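Local coordinates for putative sulfatase yidJ (Bacteroides fragilis, PDB 2QZU), which probably hydrolyses sulfate esters as a metal-dependent member of the sulfatase family, at residues Val51-Leu56 with Ile283-Glu288; Glu101-Tyr105 with Lys405-His409; Tyr413-Arg417 with Gln464-Leu469. All coordinates share one frame; numbering follows the deposited sequence.

Contact 1. Residues Val51-Leu56 with Ile283-Glu288; sequences VKTPHL and ITGVDE
The carboxylate of Asp287 meets the first turn of helix 54-61 and takes two backbone N-H groups, one on each oxygen. His55 N donates to Asp287 OD2 over 2.9 Å in a fairly straight bond (163° at the hydrogen), using the syn lone pair of that oxygen. Leu56 N reaches Asp287 OD1 at 2.8 Å, also from the syn side but somewhat out of the carboxylate plane, with a more bent angle of 150°. Two N-H groups of the first turn of the helix are thus satisfied by a carboxylate from a distant part of the chain. Thr53 occupies the N-cap position but makes no capping bond itself, and the two oxygens of Asp287 serve the N-H groups of the first turn instead. The helix end would be expected to favour the negative charge there. With CG anti to the backbone N (chi1 -178°), Asp287 extends off helix 267-299 straight into the turn, where Pro54 CD packs 3.1 Å from Asp287 OD2. The His55 ring lies close by, with Asp287 OD2 near its plane at the edge and the carbonyl of Glu288 over one face.

One turn earlier, Thr284 OG1 donates to Lys52 O over 2.7 Å, arriving in the carbonyl plane on a lone pair; Tyr246 OH bonds to the same hydroxyl and to Lys52 N. Beyond it Ile283 CG2 fills the apolar end, 3.6 Å from Thr53 CG2 and 3.8 Å from Val51 CG2. The Thr53 hydroxyl is turned to other partners, Gly44 N and Asp57 OD1. Tyr38 packs against Thr53, Leu56 and Ile283, so the loop that follows strand 29-35 of the large mixed sheet joins the start of helix 54-61 to the long helix 267-299.

Contact 2. Residues Glu101-Tyr105 with Lys405-His409; sequences ETAPY and KFDNH
Two loops meet here, the short 3-10 turn at 103-105 and a type I beta turn from Lys405 to Asn408, with the CA atoms of Thr102 and Phe406 6.7 Å apart. The beta turn belongs to the hairpin connection between strands 399-404 and 412-417, and its second residue, Phe406, packs its ring against Glu101, Thr102 and Tyr105. CG of Phe406 lies between the backbone N and the carbonyl carbon (chi1 69°), which carries the ring across to the other loop. Thr102 CG2 sits over one face in a CH-pi contact, 3.7 Å from the ring centroid of Phe406. Tyr105 and Phe406 form an offset edge-to-face pair, the edge of Phe406 directed at the Tyr105 face with the planes at 74°. Glu101 crosses near the outer end of the Phe406 ring, on the Thr102 side, its CG 3.6 Å from Phe406 CZ, while Glu101 OE1 accepts a hydrogen bond from Ala21 N of the second subunit, whose Gln20 also packs on Phe406. The loop pair thus borders the dimer interface. Asp407 CB lies over a face of the Tyr105 ring, 3.6 Å from Tyr105 CZ.

Contact 3. Residues Tyr413-Arg417 with Gln464-Leu469; sequences YRGLR and QLKTWL
Leu416 and Arg414 extend from the same face of strand 412-417 onto helix 455-471, a helix packed across the four-stranded antiparallel sheet in an alpha/beta layer. The axes of the two segments pass 8.7 Å apart at 111°, so the helix runs steeply across the strand. Between the two side chains lies Gly415; its CA and that of Leu465, 6.7 Å apart, are the nearest CA pair across the two segments. The CD1 branch of Leu416 lies against the helix backbone and the flank of Gln464, 3.7 Å from both Leu465 N and Gln464 CG. Its other branch, CD2, turns toward the indole of Trp468, whose NE1 is bonded to Tyr402 OH. Leu465 departs from a usual staggered position (chi1 -145°). Its CG faces Leu416 CG at 4.1 Å, and its CD1 methyl rests 3.7 Å from Arg414 O; Val425 of the adjoining strand 421-428 also packs against it.

Arg414 lays its aliphatic portion over Leu469. Its CG lies beside both methyls of Leu469 and its CB beside CD1; the bend at chi2 (-63°) sends CD along Leu469 CD2 and curls the guanidinium back toward its own strand. There Arg414 NH1 donates to Tyr413 O, from above the carbonyl plane, while Arg414 NE forms a salt bridge with Asp474 just beyond the helix. These bonds hold the charged end while the methylenes stay in the apolar layer, where Arg414 CD approaches Leu469 CD2 to 3.8 Å.

Overall arrangement
Contact 1 lies where helices 54-61 and 267-299 flank the large mixed sheet. Contacts 2 and 3 lie on the opposite side of the chain's centre, with centres about 37 and 36 Å from that of contact 1. Both involve the C-terminal four-stranded antiparallel sheet: the turn of contact 2 leads into strand 412-417 of contact 3, and their centres are about 22 Å apart. Along the chain contacts 1 and 2 interleave, whereas contact 3 follows both. Contact 2 joins the loop after helix 89-92 to the hairpin of the C-terminal sheet, beside the second subunit; contact 1 joins two helices, and contact 3 packs a helix on that sheet.

Contact 1. Residues Val51-Leu56 with Ile283-Glu288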
ATOM      1  N   VAL A  51       8.740 -16.815 -16.234  1.00  9.99           N
ATOM      2  CA  VAL A  51       8.319 -17.016 -14.858  1.00 12.07           C
ATOM      3  C   VAL A  51       8.619 -18.468 -14.493  1.00  7.76           C
ATOM      4  O   VAL A  51       8.439 -19.373 -15.310  1.00 10.98           O
ATOM      5  CB  VAL A  51       6.810 -16.703 -14.677  1.00 12.60           C
ATOM      6  CG1 VAL A  51       5.966 -17.620 -15.550  1.00 16.06           C
ATOM      7  CG2 VAL A  51       6.428 -16.840 -13.212  1.00 14.27           C
ATOM      8  N   LYS A  52       9.095 -18.683 -13.269  1.00 11.51           N
ATOM      9  CA  LYS A  52       9.447 -20.018 -12.809  1.00 10.38           C
ATOM     10  C   LYS A  52       8.326 -20.692 -12.034  1.00  7.48           C
ATOM     11  O   LYS A  52       7.922 -20.215 -10.973  1.00  8.97           O
ATOM     12  CB  LYS A  52      10.707 -19.952 -11.944  1.00 11.99           C
ATOM     13  CG  LYS A  52      11.920 -19.402 -12.684  1.00 16.65           C
ATOM     14  CD  LYS A  52      13.137 -19.332 -11.784  1.00 30.20           C
ATOM     15  CE  LYS A  52      14.344 -18.800 -12.543  1.00 34.38           C
ATOM     16  NZ  LYS A  52      14.696 -19.673 -13.698  1.00 37.55           N
ATOM     17  N   THR A  53       7.831 -21.801 -12.580  1.00  8.68           N
ATOM     18  CA  THR A  53       6.758 -22.582 -11.966  1.00  6.57           C
ATOM     19  C   THR A  53       7.105 -24.063 -12.122  1.00  6.78           C
ATOM     20  O   THR A  53       6.399 -24.813 -12.792  1.00  7.29           O
ATOM     21  CB  THR A  53       5.396 -22.314 -12.656  1.00  4.37           C
ATOM     22  OG1 THR A  53       5.477 -22.653 -14.047  1.00  9.88           O
ATOM     23  CG2 THR A  53       5.011 -20.849 -12.522  1.00  8.94           C
ATOM     24  N   PRO A  54       8.201 -24.503 -11.491  1.00  9.00           N
ATOM     25  CA  PRO A  54       8.588 -25.911 -11.610  1.00 10.65           C
ATOM     26  C   PRO A  54       7.552 -26.945 -11.158  1.00  7.28           C
ATOM     27  O   PRO A  54       7.444 -28.016 -11.756  1.00  8.79           O
ATOM     28  CB  PRO A  54       9.885 -25.981 -10.802  1.00 10.78           C
ATOM     29  CG  PRO A  54       9.689 -24.920  -9.749  1.00  8.71           C
ATOM     30  CD  PRO A  54       9.090 -23.786 -10.558  1.00  9.30           C
ATOM     31  N   HIS A  55       6.790 -26.635 -10.116  1.00  5.09           N
ATOM     32  CA  HIS A  55       5.803 -27.591  -9.622  1.00  7.19           C
ATOM     33  C   HIS A  55       4.578 -27.697 -10.525  1.00  6.63           C
ATOM     34  O   HIS A  55       4.043 -28.789 -10.728  1.00  5.60           O
ATOM     35  CB  HIS A  55       5.424 -27.227  -8.186  1.00 10.05           C
ATOM     36  CG  HIS A  55       6.582 -27.288  -7.241  1.00 12.03           C
ATOM     37  ND1 HIS A  55       7.173 -28.474  -6.866  1.00 17.89           N
ATOM     38  CD2 HIS A  55       7.303 -26.306  -6.650  1.00 12.50           C
ATOM     39  CE1 HIS A  55       8.209 -28.222  -6.088  1.00 14.96           C
ATOM     40  NE2 HIS A  55       8.310 -26.912  -5.941  1.00 16.57           N
ATOM     41  N   LEU A  56       4.140 -26.574 -11.083  1.00  5.35           N
ATOM     42  CA  LEU A  56       3.006 -26.602 -11.991  1.00  6.43           C
ATOM     43  C   LEU A  56       3.441 -27.244 -13.307  1.00  9.84           C
ATOM     44  O   LEU A  56       2.644 -27.907 -13.970  1.00 10.33           O
ATOM     45  CB  LEU A  56       2.475 -25.187 -12.240  1.00  7.88           C
ATOM     46  CG  LEU A  56       1.753 -24.562 -11.043  1.00 10.32           C
ATOM     47  CD1 LEU A  56       1.338 -23.141 -11.382  1.00  9.57           C
ATOM     48  CD2 LEU A  56       0.534 -25.402 -10.687  1.00 13.28           C
ATOM     49  N   ILE A 283       3.744 -15.671  -8.021  1.00  4.75           N
ATOM     50  CA  ILE A 283       3.447 -16.892  -8.749  1.00  5.72           C
ATOM     51  C   ILE A 283       4.407 -18.014  -8.378  1.00  3.71           C
ATOM     52  O   ILE A 283       3.983 -19.142  -8.137  1.00  8.05           O
ATOM     53  CB  ILE A 283       3.476 -16.642 -10.265  1.00  5.16           C
ATOM     54  CG1 ILE A 283       2.231 -15.845 -10.662  1.00  3.11           C
ATOM     55  CG2 ILE A 283       3.553 -17.964 -11.017  1.00  8.48           C
ATOM     56  CD1 ILE A 283       2.138 -15.499 -12.142  1.00  6.92           C
ATOM     57  N   THR A 284       5.697 -17.707  -8.322  1.00  6.06           N
ATOM     58  CA  THR A 284       6.672 -18.723  -7.963  1.00  3.85           C
ATOM     59  C   THR A 284       6.426 -19.211  -6.536  1.00  2.96           C
ATOM     60  O   THR A 284       6.569 -20.399  -6.249  1.00  5.26           O
ATOM     61  CB  THR A 284       8.104 -18.177  -8.121  1.00  4.16           C
ATOM     62  OG1 THR A 284       8.351 -17.931  -9.510  1.00  7.97           O
ATOM     63  CG2 THR A 284       9.127 -19.186  -7.610  1.00  4.79           C
ATOM     64  N   GLY A 285       6.025 -18.298  -5.654  1.00  7.09           N
ATOM     65  CA  GLY A 285       5.734 -18.674  -4.281  1.00  5.58           C
ATOM     66  C   GLY A 285       4.501 -19.561  -4.237  1.00  6.37           C
ATOM     67  O   GLY A 285       4.455 -20.557  -3.514  1.00  6.45           O
ATOM     68  N   VAL A 286       3.486 -19.195  -5.011  1.00  5.99           N
ATOM     69  CA  VAL A 286       2.265 -19.989  -5.064  1.00  3.33           C
ATOM     70  C   VAL A 286       2.634 -21.378  -5.587  1.00  6.51           C
ATOM     71  O   VAL A 286       2.196 -22.393  -5.047  1.00  5.89           O
ATOM     72  CB  VAL A 286       1.212 -19.329  -5.993  1.00 10.16           C
ATOM     73  CG1 VAL A 286       0.153 -20.342  -6.407  1.00  5.32           C
ATOM     74  CG2 VAL A 286       0.542 -18.166  -5.262  1.00  9.09           C
ATOM     75  N   ASP A 287       3.464 -21.405  -6.625  1.00  7.81           N
ATOM     76  CA  ASP A 287       3.912 -22.650  -7.243  1.00 10.46           C
ATOM     77  C   ASP A 287       4.540 -23.598  -6.224  1.00  7.87           C
ATOM     78  O   ASP A 287       4.225 -24.788  -6.188  1.00  6.35           O
ATOM     79  CB  ASP A 287       4.927 -22.341  -8.347  1.00  9.34           C
ATOM     80  CG  ASP A 287       5.399 -23.586  -9.078  1.00 10.33           C
ATOM     81  OD1 ASP A 287       4.644 -24.101  -9.931  1.00 10.45           O
ATOM     82  OD2 ASP A 287       6.524 -24.049  -8.793  1.00 11.81           O
ATOM     83  N   GLU A 288       5.426 -23.068  -5.387  1.00  8.57           N
ATOM     84  CA  GLU A 288       6.094 -23.889  -4.386  1.00 10.91           C
ATOM     85  C   GLU A 288       5.102 -24.509  -3.409  1.00 11.42           C
ATOM     86  O   GLU A 288       5.245 -25.666  -3.014  1.00  8.20           O
ATOM     87  CB  GLU A 288       7.136 -23.061  -3.627  1.00 12.04           C
ATOM     88  CG  GLU A 288       7.849 -23.837  -2.529  1.00 20.59           C
ATOM     89  CD  GLU A 288       9.114 -23.151  -2.054  1.00 28.17           C
ATOM     90  OE1 GLU A 288      10.089 -23.098  -2.831  1.00 31.53           O
ATOM     91  OE2 GLU A 288       9.134 -22.664  -0.905  1.00 31.02           O
TER

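Contact 2. Residues Glu101-Tyr105 with Lys405-His409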
ATOM      1  N   GLU A 101     -21.511  -2.159  -1.390  1.00  6.48           N
ATOM      2  CA  GLU A 101     -22.121  -1.371  -2.458  1.00 10.50           C
ATOM      3  C   GLU A 101     -23.122  -2.214  -3.252  1.00  9.58           C
ATOM      4  O   GLU A 101     -24.169  -1.723  -3.669  1.00 12.20           O
ATOM      5  CB  GLU A 101     -21.042  -0.833  -3.408  1.00 11.04           C
ATOM      6  CG  GLU A 101     -21.588  -0.053  -4.597  1.00 19.13           C
ATOM      7  CD  GLU A 101     -20.494   0.459  -5.521  1.00 21.96           C
ATOM      8  OE1 GLU A 101     -19.787  -0.368  -6.136  1.00 25.62           O
ATOM      9  OE2 GLU A 101     -20.341   1.694  -5.628  1.00 37.04           O
ATOM     10  N   THR A 102     -22.798  -3.489  -3.452  1.00  8.14           N
ATOM     11  CA  THR A 102     -23.670  -4.377  -4.213  1.00  6.30           C
ATOM     12  C   THR A 102     -24.636  -5.173  -3.342  1.00  8.39           C
ATOM     13  O   THR A 102     -25.590  -5.764  -3.848  1.00 11.19           O
ATOM     14  CB  THR A 102     -22.842  -5.369  -5.048  1.00 10.99           C
ATOM     15  OG1 THR A 102     -22.077  -6.208  -4.173  1.00  5.82           O
ATOM     16  CG2 THR A 102     -21.896  -4.620  -5.975  1.00  7.81           C
ATOM     17  N   ALA A 103     -24.392  -5.180  -2.037  1.00  8.56           N
ATOM     18  CA  ALA A 103     -25.230  -5.923  -1.103  1.00 11.86           C
ATOM     19  C   ALA A 103     -26.724  -5.611  -1.189  1.00 13.58           C
ATOM     20  O   ALA A 103     -27.552  -6.518  -1.143  1.00 13.27           O
ATOM     21  CB  ALA A 103     -24.738  -5.707   0.321  1.00 12.06           C
ATOM     22  N   PRO A 104     -27.093  -4.323  -1.307  1.00 12.05           N
ATOM     23  CA  PRO A 104     -28.518  -3.979  -1.392  1.00 14.06           C
ATOM     24  C   PRO A 104     -29.222  -4.598  -2.598  1.00 13.83           C
ATOM     25  O   PRO A 104     -30.453  -4.664  -2.644  1.00 13.53           O
ATOM     26  CB  PRO A 104     -28.504  -2.452  -1.459  1.00 12.44           C
ATOM     27  CG  PRO A 104     -27.258  -2.086  -0.707  1.00 16.20           C
ATOM     28  CD  PRO A 104     -26.266  -3.105  -1.224  1.00 11.49           C
ATOM     29  N   TYR A 105     -28.443  -5.053  -3.570  1.00 11.76           N
ATOM     30  CA  TYR A 105     -29.005  -5.646  -4.779  1.00 11.66           C
ATOM     31  C   TYR A 105     -28.986  -7.172  -4.745  1.00 12.23           C
ATOM     32  O   TYR A 105     -29.315  -7.829  -5.732  1.00 12.32           O
ATOM     33  CB  TYR A 105     -28.252  -5.110  -5.995  1.00 10.64           C
ATOM     34  CG  TYR A 105     -28.376  -3.608  -6.101  1.00 13.27           C
ATOM     35  CD1 TYR A 105     -29.484  -3.022  -6.716  1.00 20.54           C
ATOM     36  CD2 TYR A 105     -27.436  -2.772  -5.497  1.00 15.70           C
ATOM     37  CE1 TYR A 105     -29.655  -1.640  -6.719  1.00 14.81           C
ATOM     38  CE2 TYR A 105     -27.599  -1.395  -5.495  1.00 13.30           C
ATOM     39  CZ  TYR A 105     -28.708  -0.834  -6.105  1.00 19.10           C
ATOM     40  OH  TYR A 105     -28.867   0.532  -6.094  1.00 19.29           O
ATOM     41  N   LYS A 405     -23.821  -4.451 -15.075  1.00  9.74           N
ATOM     42  CA  LYS A 405     -23.839  -3.352 -14.117  1.00 10.46           C
ATOM     43  C   LYS A 405     -24.791  -3.849 -13.034  1.00  9.21           C
ATOM     44  O   LYS A 405     -25.979  -4.036 -13.290  1.00  9.30           O
ATOM     45  CB  LYS A 405     -24.363  -2.071 -14.769  1.00 10.91           C
ATOM     46  CG  LYS A 405     -24.202  -0.835 -13.894  1.00 16.94           C
ATOM     47  CD  LYS A 405     -24.517   0.444 -14.652  1.00 18.46           C
ATOM     48  CE  LYS A 405     -24.365   1.664 -13.751  1.00 13.78           C
ATOM     49  NZ  LYS A 405     -24.584   2.930 -14.502  1.00 37.49           N
ATOM     50  N   PHE A 406     -24.265  -4.067 -11.833  1.00  8.09           N
ATOM     51  CA  PHE A 406     -25.069  -4.615 -10.744  1.00 12.35           C
ATOM     52  C   PHE A 406     -26.372  -3.905 -10.418  1.00 10.52           C
ATOM     53  O   PHE A 406     -27.353  -4.560 -10.058  1.00 13.59           O
ATOM     54  CB  PHE A 406     -24.236  -4.741  -9.460  1.00  8.31           C
ATOM     55  CG  PHE A 406     -23.862  -3.428  -8.843  1.00 13.01           C
ATOM     56  CD1 PHE A 406     -22.784  -2.696  -9.331  1.00 16.76           C
ATOM     57  CD2 PHE A 406     -24.590  -2.919  -7.771  1.00 12.60           C
ATOM     58  CE1 PHE A 406     -22.433  -1.476  -8.760  1.00 16.93           C
ATOM     59  CE2 PHE A 406     -24.248  -1.700  -7.193  1.00 17.24           C
ATOM     60  CZ  PHE A 406     -23.166  -0.978  -7.689  1.00 16.20           C
ATOM     61  N   ASP A 407     -26.396  -2.582 -10.543  1.00 11.28           N
ATOM     62  CA  ASP A 407     -27.607  -1.826 -10.232  1.00 15.16           C
ATOM     63  C   ASP A 407     -28.469  -1.459 -11.444  1.00 17.09           C
ATOM     64  O   ASP A 407     -29.430  -0.699 -11.320  1.00 15.69           O
ATOM     65  CB  ASP A 407     -27.248  -0.567  -9.430  1.00  9.51           C
ATOM     66  CG  ASP A 407     -26.270   0.339 -10.159  1.00 23.10           C
ATOM     67  OD1 ASP A 407     -25.618  -0.122 -11.118  1.00 21.74           O
ATOM     68  OD2 ASP A 407     -26.143   1.516  -9.754  1.00 18.84           O
ATOM     69  N   ASN A 408     -28.129  -2.006 -12.607  1.00 11.32           N
ATOM     70  CA  ASN A 408     -28.888  -1.759 -13.836  1.00 10.73           C
ATOM     71  C   ASN A 408     -28.465  -2.767 -14.893  1.00 12.03           C
ATOM     72  O   ASN A 408     -27.553  -2.508 -15.678  1.00 10.54           O
ATOM     73  CB  ASN A 408     -28.648  -0.336 -14.357  1.00 10.23           C
ATOM     74  CG  ASN A 408     -29.417  -0.046 -15.642  1.00 12.48           C
ATOM     75  OD1 ASN A 408     -30.224  -0.860 -16.093  1.00 13.48           O
ATOM     76  ND2 ASN A 408     -29.170   1.119 -16.233  1.00 14.57           N
ATOM     77  N   HIS A 409     -29.126  -3.919 -14.914  1.00 11.36           N
ATOM     78  CA  HIS A 409     -28.783  -4.965 -15.869  1.00 13.06           C
ATOM     79  C   HIS A 409     -28.930  -4.573 -17.338  1.00  9.68           C
ATOM     80  O   HIS A 409     -28.421  -5.268 -18.213  1.00 11.13           O
ATOM     81  CB  HIS A 409     -29.602  -6.231 -15.586  1.00 13.07           C
ATOM     82  CG  HIS A 409     -29.285  -6.880 -14.272  1.00 11.29           C
ATOM     83  ND1 HIS A 409     -29.878  -8.052 -13.858  1.00 13.05           N
ATOM     84  CD2 HIS A 409     -28.444  -6.512 -13.273  1.00  8.19           C
ATOM     85  CE1 HIS A 409     -29.422  -8.380 -12.661  1.00  8.48           C
ATOM     86  NE2 HIS A 409     -28.550  -7.460 -12.285  1.00  9.54           N
TER

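Contact 3. Residues Tyr413-Arg417 with Gln464-Leu469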
ATOM      1  N   TYR A 413     -21.849  -5.251 -20.999  1.00  7.50           N
ATOM      2  CA  TYR A 413     -21.306  -5.915 -22.177  1.00  6.13           C
ATOM      3  C   TYR A 413     -21.749  -7.361 -22.266  1.00  2.70           C
ATOM      4  O   TYR A 413     -21.960  -8.021 -21.251  1.00  6.87           O
ATOM      5  CB  TYR A 413     -19.777  -5.971 -22.115  1.00  5.51           C
ATOM      6  CG  TYR A 413     -19.020  -4.700 -22.382  1.00 12.59           C
ATOM      7  CD1 TYR A 413     -18.796  -4.257 -23.687  1.00 11.12           C
ATOM      8  CD2 TYR A 413     -18.464  -3.972 -21.332  1.00  9.98           C
ATOM      9  CE1 TYR A 413     -18.024  -3.121 -23.936  1.00  9.75           C
ATOM     10  CE2 TYR A 413     -17.697  -2.837 -21.569  1.00 17.47           C
ATOM     11  CZ  TYR A 413     -17.480  -2.418 -22.872  1.00 15.81           C
ATOM     12  OH  TYR A 413     -16.720  -1.292 -23.106  1.00 14.64           O
ATOM     13  N   ARG A 414     -21.862  -7.850 -23.494  1.00  5.58           N
ATOM     14  CA  ARG A 414     -22.138  -9.260 -23.747  1.00  5.33           C
ATOM     15  C   ARG A 414     -21.276  -9.555 -24.964  1.00  9.49           C
ATOM     16  O   ARG A 414     -21.176  -8.732 -25.877  1.00  8.85           O
ATOM     17  CB  ARG A 414     -23.612  -9.534 -24.055  1.00  2.17           C
ATOM     18  CG  ARG A 414     -24.530  -9.343 -22.864  1.00  2.50           C
ATOM     19  CD  ARG A 414     -24.240 -10.315 -21.716  1.00  5.27           C
ATOM     20  NE  ARG A 414     -25.283 -10.210 -20.699  1.00  5.84           N
ATOM     21  CZ  ARG A 414     -25.435  -9.173 -19.881  1.00  8.60           C
ATOM     22  NH1 ARG A 414     -24.598  -8.145 -19.940  1.00  6.33           N
ATOM     23  NH2 ARG A 414     -26.455  -9.141 -19.032  1.00  6.32           N
ATOM     24  N   GLY A 415     -20.623 -10.707 -24.972  1.00  6.13           N
ATOM     25  CA  GLY A 415     -19.780 -11.020 -26.107  1.00  4.96           C
ATOM     26  C   GLY A 415     -19.543 -12.497 -26.303  1.00  5.39           C
ATOM     27  O   GLY A 415     -20.094 -13.333 -25.589  1.00  5.88           O
ATOM     28  N   LEU A 416     -18.713 -12.806 -27.290  1.00  6.74           N
ATOM     29  CA  LEU A 416     -18.363 -14.177 -27.617  1.00  7.57           C
ATOM     30  C   LEU A 416     -16.879 -14.253 -27.953  1.00  9.71           C
ATOM     31  O   LEU A 416     -16.310 -13.307 -28.497  1.00  9.42           O
ATOM     32  CB  LEU A 416     -19.173 -14.654 -28.825  1.00  8.27           C
ATOM     33  CG  LEU A 416     -20.696 -14.732 -28.727  1.00 16.69           C
ATOM     34  CD1 LEU A 416     -21.269 -15.011 -30.115  1.00 19.44           C
ATOM     35  CD2 LEU A 416     -21.102 -15.816 -27.744  1.00 16.43           C
ATOM     36  N   ARG A 417     -16.255 -15.374 -27.616  1.00  9.37           N
ATOM     37  CA  ARG A 417     -14.846 -15.586 -27.919  1.00 11.00           C
ATOM     38  C   ARG A 417     -14.745 -16.887 -28.699  1.00  8.10           C
ATOM     39  O   ARG A 417     -15.048 -17.957 -28.169  1.00 10.37           O
ATOM     40  CB  ARG A 417     -14.007 -15.689 -26.632  1.00  7.95           C
ATOM     41  CG  ARG A 417     -12.494 -15.878 -26.881  1.00  8.69           C
ATOM     42  CD  ARG A 417     -11.715 -15.966 -25.564  1.00 11.34           C
ATOM     43  NE  ARG A 417     -10.268 -16.093 -25.755  1.00  9.17           N
ATOM     44  CZ  ARG A 417      -9.656 -17.185 -26.207  1.00 15.47           C
ATOM     45  NH1 ARG A 417     -10.355 -18.263 -26.523  1.00 13.09           N
ATOM     46  NH2 ARG A 417      -8.333 -17.200 -26.334  1.00 11.29           N
ATOM     47  N   GLN A 464     -25.587 -14.818 -33.523  1.00 12.33           N
ATOM     48  CA  GLN A 464     -25.032 -15.876 -32.689  1.00  9.37           C
ATOM     49  C   GLN A 464     -25.100 -15.470 -31.212  1.00 11.46           C
ATOM     50  O   GLN A 464     -25.431 -16.286 -30.355  1.00 10.82           O
ATOM     51  CB  GLN A 464     -23.585 -16.170 -33.103  1.00  8.37           C
ATOM     52  CG  GLN A 464     -22.953 -17.357 -32.381  1.00 20.20           C
ATOM     53  CD  GLN A 464     -21.534 -17.654 -32.846  1.00 17.19           C
ATOM     54  OE1 GLN A 464     -20.847 -18.499 -32.269  1.00 27.19           O
ATOM     55  NE2 GLN A 464     -21.091 -16.965 -33.895  1.00 24.49           N
ATOM     56  N   LEU A 465     -24.810 -14.203 -30.925  1.00 10.69           N
ATOM     57  CA  LEU A 465     -24.843 -13.700 -29.549  1.00 10.45           C
ATOM     58  C   LEU A 465     -26.285 -13.688 -29.048  1.00  9.56           C
ATOM     59  O   LEU A 465     -26.571 -14.111 -27.928  1.00 12.53           O
ATOM     60  CB  LEU A 465     -24.284 -12.273 -29.486  1.00 14.26           C
ATOM     61  CG  LEU A 465     -23.486 -11.818 -28.255  1.00 15.10           C
ATOM     62  CD1 LEU A 465     -23.646 -10.318 -28.101  1.00  9.09           C
ATOM     63  CD2 LEU A 465     -23.941 -12.526 -26.995  1.00 12.69           C
ATOM     64  N   LYS A 466     -27.191 -13.193 -29.887  1.00 10.69           N
ATOM     65  CA  LYS A 466     -28.600 -13.126 -29.520  1.00  9.48           C
ATOM     66  C   LYS A 466     -29.127 -14.516 -29.176  1.00  8.00           C
ATOM     67  O   LYS A 466     -29.830 -14.696 -28.179  1.00 13.49           O
ATOM     68  CB  LYS A 466     -29.416 -12.518 -30.664  1.00 11.00           C
ATOM     69  CG  LYS A 466     -30.850 -12.175 -30.286  1.00 10.96           C
ATOM     70  CD  LYS A 466     -31.574 -11.519 -31.454  1.00 18.02           C
ATOM     71  CE  LYS A 466     -33.040 -11.271 -31.142  1.00 18.03           C
ATOM     72  NZ  LYS A 466     -33.246 -10.269 -30.060  1.00 26.11           N
ATOM     73  N   THR A 467     -28.781 -15.500 -30.001  1.00 12.75           N
ATOM     74  CA  THR A 467     -29.218 -16.874 -29.771  1.00 16.48           C
ATOM     75  C   THR A 467     -28.680 -17.375 -28.431  1.00 15.71           C
ATOM     76  O   THR A 467     -29.390 -18.052 -27.683  1.00 16.02           O
ATOM     77  CB  THR A 467     -28.731 -17.809 -30.899  1.00 18.02           C
ATOM     78  OG1 THR A 467     -29.274 -17.367 -32.151  1.00 18.46           O
ATOM     79  CG2 THR A 467     -29.175 -19.240 -30.638  1.00 18.04           C
ATOM     80  N   TRP A 468     -27.428 -17.033 -28.135  1.00 13.20           N
ATOM     81  CA  TRP A 468     -26.793 -17.429 -26.882  1.00 11.76           C
ATOM     82  C   TRP A 468     -27.501 -16.804 -25.685  1.00 10.99           C
ATOM     83  O   TRP A 468     -27.785 -17.477 -24.694  1.00 12.06           O
ATOM     84  CB  TRP A 468     -25.311 -17.016 -26.868  1.00 11.18           C
ATOM     85  CG  TRP A 468     -24.673 -17.172 -25.514  1.00  6.43           C
ATOM     86  CD1 TRP A 468     -24.483 -16.199 -24.576  1.00  9.68           C
ATOM     87  CD2 TRP A 468     -24.231 -18.395 -24.918  1.00  6.98           C
ATOM     88  NE1 TRP A 468     -23.954 -16.741 -23.427  1.00  5.39           N
ATOM     89  CE2 TRP A 468     -23.789 -18.087 -23.610  1.00  7.64           C
ATOM     90  CE3 TRP A 468     -24.169 -19.722 -25.360  1.00 15.80           C
ATOM     91  CZ2 TRP A 468     -23.289 -19.061 -22.741  1.00 14.66           C
ATOM     92  CZ3 TRP A 468     -23.671 -20.693 -24.491  1.00 15.92           C
ATOM     93  CH2 TRP A 468     -23.238 -20.355 -23.198  1.00 13.92           C
ATOM     94  N   LEU A 469     -27.787 -15.509 -25.778  1.00  9.92           N
ATOM     95  CA  LEU A 469     -28.451 -14.826 -24.682  1.00  9.14           C
ATOM     96  C   LEU A 469     -29.872 -15.355 -24.466  1.00  7.97           C
ATOM     97  O   LEU A 469     -30.338 -15.442 -23.330  1.00  9.78           O
ATOM     98  CB  LEU A 469     -28.440 -13.314 -24.934  1.00  5.48           C
ATOM     99  CG  LEU A 469     -27.014 -12.732 -25.008  1.00  7.91           C
ATOM    100  CD1 LEU A 469     -27.056 -11.283 -25.474  1.00  9.71           C
ATOM    101  CD2 LEU A 469     -26.343 -12.829 -23.637  1.00  5.68           C
TER